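PDB 7LPO: cytoplasmic protein from Cryptococcus neoformans var. grubii serotype A, which probably hydrolyses the beta-glucosidic bond of steryl glucosides, as a sterylglucosidase of glycoside hydrolase family 5. Local coordinates for residues 221-225 / 367-371; 464-468 / 487-493. All blocks are in the same frame, centred on the assembly; numbering follows the deposited sequence.

Interaction 1: 221-225 / 367-371; sequences YAPKC and IWAHH
The imidazole of H371 is held between the turn 222-225 and the short helix 367-370 that it follows. K224 N donates to H371 NE2 over 3.2 Å with an N-H...acceptor angle of 159°, nearly in the ring plane, and at the far side of the ring H371 ND1 donates to I367 O (2.8 Å, N-H...acceptor angle 171°). With both nitrogens engaged, ND1 carrying the proton and NE2 accepting, the ring's rotation is fixed. Its two faces are covered as well: A222 CA lies over one, 3.8 Å from the ring centroid, and K224 CD over the other, both as CH-pi contacts. P223 CD packs beside H371 CD2 at 3.5 Å, while C225 SG comes up at the edge. K224 CG sits beside the backbone N, anti to the carbonyl carbon (chi1 -64°), and the rest of the chain is extended, which carries NZ past H371 to H370 O at 3.1 Å; on the way CD passes H370 CD2 at 3.7 Å. The H370 ring itself is held by E360 O through NE2. Deeper in, C225 SG presses on I367 CG1 at 3.5 Å, beside W361 and F214 of helix 206-221. Y221 O meets the edge of the W368 indole and hydrogen-bonds to Y386 OH; W368 NE1 in turn bonds to T210. The turn is closed by C225 N to A222 O. A type I beta turn directly after helix 206-221 thus docks, far from the centre of the chain, on the end of the short helix 367-370 through a histidine bonded at both nitrogens.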
loop_
_atom_site.group_PDB
_atom_site.type_symbol
_atom_site.label_atom_id
_atom_site.label_comp_id
_atom_site.label_asym_id
_atom_site.label_seq_id
_atom_site.Cartn_x
_atom_site.Cartn_y
_atom_site.Cartn_z
ATOM N N TYR A 221 17.457 -2.745 -21.719
ATOM C CA TYR A 221 16.578 -2.333 -22.801
ATOM C C TYR A 221 16.824 -0.922 -23.303
ATOM O O TYR A 221 16.373 -0.603 -24.406
ATOM C CB TYR A 221 15.112 -2.458 -22.362
ATOM C CG TYR A 221 14.752 -3.876 -21.993
ATOM C CD1 TYR A 221 14.735 -4.876 -22.952
ATOM C CD2 TYR A 221 14.464 -4.224 -20.681
ATOM C CE1 TYR A 221 14.435 -6.188 -22.612
ATOM C CE2 TYR A 221 14.166 -5.512 -20.335
ATOM C CZ TYR A 221 14.149 -6.496 -21.300
ATOM O OH TYR A 221 13.854 -7.801 -20.948
ATOM N N ALA A 222 17.519 -0.077 -22.541
ATOM C CA ALA A 222 17.880 1.273 -22.984
ATOM C C ALA A 222 19.361 1.527 -22.718
ATOM O O ALA A 222 19.724 2.453 -21.989
ATOM C CB ALA A 222 17.014 2.325 -22.290
ATOM N N PRO A 223 20.246 0.706 -23.292
ATOM C CA PRO A 223 21.688 0.849 -22.997
ATOM C C PRO A 223 22.285 2.193 -23.396
ATOM O O PRO A 223 23.319 2.601 -22.839
ATOM C CB PRO A 223 22.327 -0.297 -23.796
ATOM C CG PRO A 223 21.274 -0.688 -24.839
ATOM C CD PRO A 223 19.960 -0.442 -24.171
ATOM N N LYS A 224 21.687 2.888 -24.349
ATOM C CA LYS A 224 22.211 4.173 -24.771
ATOM C C LYS A 224 21.893 5.301 -23.797
ATOM O O LYS A 224 22.414 6.410 -23.971
ATOM C CB LYS A 224 21.642 4.539 -26.142
ATOM C CG LYS A 224 22.042 3.614 -27.247
ATOM C CD LYS A 224 21.277 3.917 -28.521
ATOM C CE LYS A 224 21.347 2.728 -29.468
ATOM N NZ LYS A 224 21.103 3.122 -30.873
ATOM N N CYS A 225 21.046 5.063 -22.793
ATOM C CA CYS A 225 20.550 6.136 -21.929
ATOM C C CYS A 225 21.533 6.345 -20.782
ATOM O O CYS A 225 21.362 5.852 -19.661
ATOM C CB CYS A 225 19.146 5.816 -21.437
ATOM S SG CYS A 225 17.926 5.856 -22.785
ATOM N N ILE A 367 12.629 7.262 -27.537
ATOM C CA ILE A 367 13.813 6.530 -27.110
ATOM C C ILE A 367 13.727 5.057 -27.493
ATOM O O ILE A 367 14.766 4.404 -27.661
ATOM C CB ILE A 367 14.020 6.722 -25.594
ATOM C CG1 ILE A 367 15.435 6.305 -25.183
ATOM C CG2 ILE A 367 12.982 5.951 -24.785
ATOM C CD1 ILE A 367 16.541 7.131 -25.866
ATOM N N TRP A 368 12.516 4.520 -27.679
ATOM C CA TRP A 368 12.380 3.114 -28.057
ATOM C C TRP A 368 12.617 2.916 -29.544
ATOM O O TRP A 368 13.252 1.936 -29.949
ATOM C CB TRP A 368 11.007 2.602 -27.635
ATOM C CG TRP A 368 10.820 2.796 -26.169
ATOM C CD1 TRP A 368 9.850 3.527 -25.552
ATOM C CD2 TRP A 368 11.657 2.276 -25.127
ATOM N NE1 TRP A 368 10.033 3.497 -24.188
ATOM C CE2 TRP A 368 11.128 2.724 -23.904
ATOM C CE3 TRP A 368 12.800 1.472 -25.113
ATOM C CZ2 TRP A 368 11.693 2.384 -22.682
ATOM C CZ3 TRP A 368 13.362 1.141 -23.906
ATOM C CH2 TRP A 368 12.811 1.595 -22.705
ATOM N N ALA A 369 12.148 3.858 -30.365
ATOM C CA ALA A 369 12.558 3.884 -31.763
ATOM C C ALA A 369 14.070 4.009 -31.874
ATOM O O ALA A 369 14.698 3.374 -32.729
ATOM C CB ALA A 369 11.876 5.045 -32.491
ATOM N N HIS A 370 14.671 4.824 -31.008
ATOM C CA HIS A 370 16.109 5.036 -31.043
ATOM C C HIS A 370 16.879 3.774 -30.701
ATOM O O HIS A 370 18.055 3.670 -31.054
ATOM C CB HIS A 370 16.488 6.157 -30.079
ATOM C CG HIS A 370 17.904 6.606 -30.216
ATOM N ND1 HIS A 370 18.433 7.032 -31.413
ATOM C CD2 HIS A 370 18.902 6.693 -29.307
ATOM C CE1 HIS A 370 19.696 7.370 -31.235
ATOM N NE2 HIS A 370 20.008 7.165 -29.969
ATOM N N HIS A 371 16.252 2.823 -30.015
ATOM C CA HIS A 371 16.844 1.523 -29.755
ATOM C C HIS A 371 16.361 0.466 -30.740
ATOM O O HIS A 371 16.623 -0.721 -30.535
ATOM C CB HIS A 371 16.549 1.097 -28.313
ATOM C CG HIS A 371 17.401 1.801 -27.306
ATOM N ND1 HIS A 371 17.070 3.033 -26.783
ATOM C CD2 HIS A 371 18.605 1.478 -26.776
ATOM C CE1 HIS A 371 18.022 3.426 -25.954
ATOM N NE2 HIS A 371 18.961 2.497 -25.925
#

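Interaction 2: 464-468 / 487-493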
loop_
_atom_site.group_PDB
_atom_site.type_symbol
_atom_site.label_atom_id
_atom_site.label_comp_id
_atom_site.label_asym_id
_atom_site.label_seq_id
_atom_site.Cartn_x
_atom_site.Cartn_y
_atom_site.Cartn_z
ATOM N N TRP A 464 -20.914 -2.385 -2.932
ATOM C CA TRP A 464 -20.883 -3.698 -2.295
ATOM C C TRP A 464 -21.870 -4.561 -3.064
ATOM O O TRP A 464 -23.084 -4.422 -2.904
ATOM C CB TRP A 464 -21.254 -3.624 -0.826
ATOM C CG TRP A 464 -21.296 -4.974 -0.188
ATOM C CD1 TRP A 464 -22.367 -5.555 0.416
ATOM C CD2 TRP A 464 -20.224 -5.929 -0.107
ATOM N NE1 TRP A 464 -22.031 -6.806 0.883
ATOM C CE2 TRP A 464 -20.723 -7.061 0.575
ATOM C CE3 TRP A 464 -18.896 -5.935 -0.546
ATOM C CZ2 TRP A 464 -19.941 -8.180 0.841
ATOM C CZ3 TRP A 464 -18.113 -7.049 -0.282
ATOM C CH2 TRP A 464 -18.639 -8.159 0.402
ATOM N N ASN A 465 -21.356 -5.438 -3.924
ATOM C CA ASN A 465 -22.198 -6.243 -4.796
ATOM C C ASN A 465 -22.711 -7.496 -4.103
ATOM O O ASN A 465 -22.075 -8.029 -3.192
ATOM C CB ASN A 465 -21.412 -6.639 -6.039
ATOM C CG ASN A 465 -20.955 -5.437 -6.823
ATOM O OD1 ASN A 465 -19.781 -5.039 -6.791
ATOM N ND2 ASN A 465 -21.890 -4.833 -7.525
ATOM N N TRP A 466 -23.872 -7.973 -4.559
ATOM C CA TRP A 466 -24.436 -9.232 -4.088
ATOM C C TRP A 466 -23.718 -10.430 -4.686
ATOM O O TRP A 466 -24.044 -11.572 -4.341
ATOM C CB TRP A 466 -25.939 -9.303 -4.406
ATOM C CG TRP A 466 -26.288 -9.004 -5.833
ATOM C CD1 TRP A 466 -26.641 -7.795 -6.350
ATOM C CD2 TRP A 466 -26.327 -9.932 -6.925
ATOM N NE1 TRP A 466 -26.883 -7.905 -7.701
ATOM C CE2 TRP A 466 -26.699 -9.209 -8.076
ATOM C CE3 TRP A 466 -26.083 -11.303 -7.041
ATOM C CZ2 TRP A 466 -26.818 -9.806 -9.328
ATOM C CZ3 TRP A 466 -26.207 -11.896 -8.281
ATOM C CH2 TRP A 466 -26.566 -11.148 -9.412
ATOM N N PHE A 467 -22.763 -10.186 -5.580
ATOM C CA PHE A 467 -21.889 -11.200 -6.142
ATOM C C PHE A 467 -20.448 -10.730 -6.003
ATOM O O PHE A 467 -20.176 -9.556 -5.748
ATOM C CB PHE A 467 -22.187 -11.440 -7.623
ATOM C CG PHE A 467 -21.970 -10.223 -8.469
ATOM C CD1 PHE A 467 -22.967 -9.277 -8.601
ATOM C CD2 PHE A 467 -20.756 -10.006 -9.102
ATOM C CE1 PHE A 467 -22.776 -8.136 -9.364
ATOM C CE2 PHE A 467 -20.554 -8.870 -9.859
ATOM C CZ PHE A 467 -21.571 -7.933 -9.992
ATOM N N ASN A 468 -19.519 -11.658 -6.180
ATOM C CA ASN A 468 -18.102 -11.326 -6.228
ATOM C C ASN A 468 -17.414 -12.481 -6.935
ATOM O O ASN A 468 -18.063 -13.449 -7.343
ATOM C CB ASN A 468 -17.522 -11.056 -4.833
ATOM C CG ASN A 468 -16.310 -10.129 -4.871
ATOM O OD1 ASN A 468 -15.467 -10.222 -5.770
ATOM N ND2 ASN A 468 -16.220 -9.227 -3.896
ATOM N N ARG A 487 -19.058 -16.077 -6.936
ATOM C CA ARG A 487 -19.771 -16.456 -5.726
ATOM C C ARG A 487 -20.925 -15.498 -5.494
ATOM O O ARG A 487 -20.861 -14.318 -5.858
ATOM C CB ARG A 487 -18.868 -16.454 -4.500
ATOM C CG ARG A 487 -17.632 -17.290 -4.652
ATOM C CD ARG A 487 -17.940 -18.795 -4.597
ATOM N NE ARG A 487 -16.676 -19.519 -4.590
ATOM C CZ ARG A 487 -15.958 -19.766 -5.679
ATOM N NH1 ARG A 487 -16.405 -19.381 -6.868
ATOM N NH2 ARG A 487 -14.804 -20.408 -5.580
ATOM N N ILE A 488 -21.986 -16.027 -4.887
ATOM C CA ILE A 488 -23.222 -15.296 -4.640
ATOM C C ILE A 488 -23.523 -15.353 -3.154
ATOM O O ILE A 488 -23.408 -16.412 -2.533
ATOM C CB ILE A 488 -24.390 -15.901 -5.447
ATOM C CG1 ILE A 488 -24.125 -15.785 -6.946
ATOM C CG2 ILE A 488 -25.708 -15.245 -5.064
ATOM C CD1 ILE A 488 -23.701 -14.436 -7.386
ATOM N N GLY A 489 -23.904 -14.223 -2.585
ATOM C CA GLY A 489 -24.360 -14.220 -1.205
ATOM C C GLY A 489 -23.249 -13.928 -0.221
ATOM O O GLY A 489 -22.074 -14.193 -0.463
ATOM N N GLU A 490 -23.644 -13.375 0.930
ATOM C CA GLU A 490 -22.670 -12.941 1.926
ATOM C C GLU A 490 -21.763 -14.088 2.344
ATOM O O GLU A 490 -20.537 -13.944 2.369
ATOM C CB GLU A 490 -23.386 -12.368 3.149
ATOM C CG GLU A 490 -24.105 -11.055 2.906
ATOM C CD GLU A 490 -23.163 -9.855 2.889
ATOM O OE1 GLU A 490 -22.261 -9.776 3.759
ATOM O OE2 GLU A 490 -23.341 -8.989 2.005
ATOM N N GLY A 491 -22.352 -15.229 2.693
ATOM C CA GLY A 491 -21.607 -16.369 3.176
ATOM C C GLY A 491 -20.540 -16.817 2.199
ATOM O O GLY A 491 -19.339 -16.795 2.501
ATOM N N PRO A 492 -20.964 -17.241 1.005
ATOM C CA PRO A 492 -19.980 -17.691 0.008
ATOM C C PRO A 492 -18.978 -16.618 -0.381
ATOM O O PRO A 492 -17.824 -16.945 -0.687
ATOM C CB PRO A 492 -20.852 -18.122 -1.184
ATOM C CG PRO A 492 -22.208 -18.484 -0.573
ATOM C CD PRO A 492 -22.357 -17.580 0.634
ATOM N N ILE A 493 -19.377 -15.347 -0.394
ATOM C CA ILE A 493 -18.437 -14.293 -0.759
ATOM C C ILE A 493 -17.370 -14.149 0.315
ATOM O O ILE A 493 -16.173 -14.087 0.020
ATOM C CB ILE A 493 -19.178 -12.967 -1.002
ATOM C CG1 ILE A 493 -20.000 -13.048 -2.296
ATOM C CG2 ILE A 493 -18.185 -11.810 -1.073
ATOM C CD1 ILE A 493 -20.970 -11.882 -2.505
HETATM O O HOH W 1 -23.391 -9.679 -0.500
#
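E490 OE2 takes two hydrogen bonds, one from W464 NE1 at 2.8 Å and one from a water at 2.6 Å. The indole N-H points at the syn lone pair of the carboxylate, whose plane is turned 57° from the ring, and the acceptor stays close to the indole plane. E490 is bent at chi2 (-79°), which curls its carboxylate back to the indole edge. The same water makes a weak bond to N465 O. I493 packs between W464 and N468: its CG2 meets W464 CH2 at 4.0 Å and N468 CB at 3.9 Å, while CD1 packs near W466 O. On the opposite side of the strand pair from N468 and R487, I488 CD1 packs against F467 CB at 3.4 Å and against W466 CZ3. Backbone bonds tie the segments together: N468 and R487 form an antiparallel hydrogen-bonded pair, with R487 N to N468 O at 2.8 Å, F467 and I488 the adjoining non-hydrogen-bonded one, and G489 N donates a hydrogen bond to W466 O at 3.2 Å. N468 ND2 is held by D455, and helix 547-559 packs on W464. G489, with a positive phi of 93°, is the N-cap residue where the chain turns from strand into helix 490-512. The result is a two-stranded antiparallel sheet whose second strand leads directly into a long helix.

Overall arrangement
The two contacts come in series along the chain: interaction 1 closes at H371 well before interaction 2 opens at W464. Their centres lie 48 Å apart and their nearest atoms about 33 Å apart, so they do not touch. Interaction 1 sits 32 Å from the centre of the chain, where the end of helix 206-221 meets helix 367-370; interaction 2 is a surface contact 25 Å from that centre, at the small sheet of strands 467-469 and 486-488 and the start of helix 490-512. They share no helix or strand. Interaction 1 brings together segments 142 residues apart, whereas interaction 2 joins segments only 19 residues apart, in two separate regions of a single-chain enzyme of glycoside hydrolase family 5.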